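Local coordinates for histone-lysine N-methyltransferase, H3 lysine-9 specific SUVH4 (Arabidopsis thaliana, PDB 4QEO), which methylates a lysine in the tail of histone H3 and binds methylated DNA, coupling DNA methylation to repressive histone marks, at residues A[39-42]-A[43-47]. Sequence-based numbering, arbitrary orientation.
Sequences KGVT and EMIKA. With nucleotides of chain C.
Lys39 NZ is held by two oxygens: OP1 of DA8 in the DNA strand of chain C, 2.9 Å away, and the backbone carbonyl of Ser34 just upstream. Bends at chi2 (-77°) and chi4 carry the ammonium away from the following turn and out to the phosphate, with CD and CE passing alongside the same OP1. One turn on, Thr42 OG1 lies 2.7 Å from OP1 of DG9, the next nucleotide of that strand. With its hydroxyl beside its own backbone N and opposite the carbonyl carbon (chi1 -53°), Thr42 also faces Leu38 O, which competes with the phosphate for the single hydroxyl proton. Ile45 adds an apolar touch, its CD1 resting 3.7 Å from DG9 O5' and close to C5'; from another quarter, Val41 CG1 meets this same methyl at 4.0 Å.

All of this rides on a regular i to i+4 helical frame. Glu43, Met44, Ile45 and Lys46 donate their amides to Lys39 O, Gly40 O, Val41 O and Thr42 O, and Lys46 N makes the straightest of these bonds (168°). Glu43 CG folds back over Lys39 O (3.4 Å). Its OE2 forms a salt bridge with Lys46 NZ, which approaches from above the carboxylate plane, though the modelled 2.5 Å is doubtfully short.

Away from the DNA, Val41 touches Phe21 of helix 10-30 and Cys76 of helix 72-78, while Met44 packs on Cys17 and Ile50. Helix 36-46 is thus seated in the protein and set against the DNA backbone. The nucleotide atoms these side chains meet belong to phosphate and sugar rather than to bases, consistent with holding the duplex largely independently of sequence, and the Lys39 ammonium would partly offset the phosphate charge.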
loop_
_atom_site.group_PDB
_atom_site.type_symbol
_atom_site.label_atom_id
_atom_site.label_comp_id
_atom_site.label_asym_id
_atom_site.label_seq_id
_atom_site.Cartn_x
_atom_site.Cartn_y
_atom_site.Cartn_z
ATOM N N LYS A 39 1.576 8.215 16.918
ATOM C CA LYS A 39 0.276 8.116 17.580
ATOM C C LYS A 39 -0.472 6.883 17.112
ATOM O O LYS A 39 -1.147 6.218 17.908
ATOM C CB LYS A 39 -0.583 9.373 17.338
ATOM C CG LYS A 39 0.039 10.684 17.841
ATOM C CD LYS A 39 -0.064 10.852 19.340
ATOM C CE LYS A 39 0.324 12.283 19.752
ATOM N NZ LYS A 39 1.738 12.590 19.350
ATOM N N GLY A 40 -0.345 6.567 15.824
ATOM C CA GLY A 40 -0.985 5.377 15.279
ATOM C C GLY A 40 -0.502 4.113 15.961
ATOM O O GLY A 40 -1.291 3.197 16.270
ATOM N N VAL A 41 0.807 4.059 16.195
ATOM C CA VAL A 41 1.406 2.917 16.863
ATOM C C VAL A 41 0.887 2.836 18.290
ATOM O O VAL A 41 0.499 1.772 18.761
ATOM C CB VAL A 41 2.964 2.990 16.896
ATOM C CG1 VAL A 41 3.517 1.847 17.732
ATOM C CG2 VAL A 41 3.552 2.971 15.485
ATOM N N THR A 42 0.878 3.973 18.976
ATOM C CA THR A 42 0.312 4.025 20.319
ATOM C C THR A 42 -1.121 3.468 20.364
ATOM O O THR A 42 -1.461 2.684 21.257
ATOM C CB THR A 42 0.328 5.448 20.870
ATOM O OG1 THR A 42 1.658 5.970 20.765
ATOM C CG2 THR A 42 -0.124 5.458 22.333
ATOM N N GLU A 43 -1.942 3.842 19.385
ATOM C CA GLU A 43 -3.289 3.265 19.271
ATOM C C GLU A 43 -3.238 1.743 19.121
ATOM O O GLU A 43 -4.027 1.026 19.745
ATOM C CB GLU A 43 -4.067 3.871 18.099
ATOM C CG GLU A 43 -4.366 5.339 18.230
ATOM C CD GLU A 43 -5.167 5.659 19.475
ATOM O OE1 GLU A 43 -6.252 5.072 19.692
ATOM O OE2 GLU A 43 -4.690 6.505 20.252
ATOM N N MET A 44 -2.302 1.253 18.305
ATOM C CA MET A 44 -2.178 -0.189 18.081
ATOM C C MET A 44 -1.794 -0.912 19.373
ATOM O O MET A 44 -2.282 -2.003 19.655
ATOM C CB MET A 44 -1.137 -0.486 16.995
ATOM C CG MET A 44 -1.465 0.083 15.607
ATOM S SD MET A 44 -2.691 -0.875 14.716
ATOM C CE MET A 44 -1.710 -2.331 14.309
ATOM N N ILE A 45 -0.908 -0.299 20.152
ATOM C CA ILE A 45 -0.482 -0.883 21.420
ATOM C C ILE A 45 -1.656 -0.907 22.389
ATOM O O ILE A 45 -1.906 -1.909 23.048
ATOM C CB ILE A 45 0.716 -0.122 22.028
ATOM C CG1 ILE A 45 1.933 -0.224 21.100
ATOM C CG2 ILE A 45 1.074 -0.669 23.414
ATOM C CD1 ILE A 45 3.112 0.670 21.506
ATOM N N LYS A 46 -2.382 0.201 22.457
ATOM C CA LYS A 46 -3.574 0.278 23.290
ATOM C C LYS A 46 -4.552 -0.854 22.968
ATOM O O LYS A 46 -5.074 -1.508 23.858
ATOM C CB LYS A 46 -4.276 1.612 23.070
ATOM C CG LYS A 46 -4.001 2.646 24.137
ATOM C CD LYS A 46 -4.992 3.783 24.042
ATOM C CE LYS A 46 -4.956 4.403 22.641
ATOM N NZ LYS A 46 -5.064 5.882 22.645
ATOM N N ALA A 47 -4.778 -1.085 21.682
ATOM C CA ALA A 47 -5.717 -2.105 21.233
ATOM C C ALA A 47 -5.166 -3.535 21.243
ATOM O O ALA A 47 -5.840 -4.457 20.792
ATOM C CB ALA A 47 -6.215 -1.761 19.845
ATOM P P DG C 9 4.350 4.616 23.253
ATOM O OP1 DG C 9 3.735 4.684 21.961
ATOM O OP2 DG C 9 3.531 4.764 24.419
ATOM O "O5'" DG C 9 5.064 3.208 23.401
ATOM C "C5'" DG C 9 6.109 2.809 22.502
ATOM C "C4'" DG C 9 7.320 2.313 23.258
ATOM O "O4'" DG C 9 8.154 3.419 23.650
ATOM C "C3'" DG C 9 6.991 1.562 24.544
ATOM O "O3'" DG C 9 7.703 0.329 24.567
ATOM C "C2'" DG C 9 7.374 2.537 25.641
ATOM C "C1'" DG C 9 8.539 3.239 24.997
ATOM N N9 DG C 9 8.947 4.535 25.533
ATOM C C8 DG C 9 8.162 5.503 26.100
ATOM N N7 DG C 9 8.830 6.568 26.442
ATOM C C5 DG C 9 10.137 6.284 26.080
ATOM C C6 DG C 9 11.317 7.055 26.214
ATOM O O6 DG C 9 11.447 8.186 26.670
ATOM N N1 DG C 9 12.426 6.377 25.730
ATOM C C2 DG C 9 12.406 5.126 25.181
ATOM N N2 DG C 9 13.577 4.653 24.751
ATOM N N3 DG C 9 11.315 4.397 25.048
ATOM C C4 DG C 9 10.225 5.032 25.520
ATOM P P DA C 8 4.486 10.917 21.216
ATOM O OP1 DA C 8 3.235 10.498 20.665
ATOM O OP2 DA C 8 4.517 11.869 22.281
ATOM O "O5'" DA C 8 5.210 9.616 21.742
ATOM C "C5'" DA C 8 5.276 8.424 20.964
ATOM C "C4'" DA C 8 5.938 7.312 21.740
ATOM O "O4'" DA C 8 7.297 7.675 22.046
ATOM C "C3'" DA C 8 5.289 7.011 23.080
ATOM O "O3'" DA C 8 5.483 5.640 23.348
ATOM C "C2'" DA C 8 6.087 7.875 24.028
ATOM C "C1'" DA C 8 7.472 7.728 23.444
ATOM N N9 DA C 8 8.429 8.789 23.736
ATOM C C8 DA C 8 8.214 10.022 24.289
ATOM N N7 DA C 8 9.298 10.743 24.409
ATOM C C5 DA C 8 10.299 9.924 23.917
ATOM C C6 DA C 8 11.681 10.102 23.773
ATOM N N6 DA C 8 12.324 11.212 24.123
ATOM N N1 DA C 8 12.389 9.092 23.235
ATOM C C2 DA C 8 11.748 7.977 22.887
ATOM N N3 DA C 8 10.458 7.687 22.975
ATOM C C4 DA C 8 9.778 8.719 23.495
#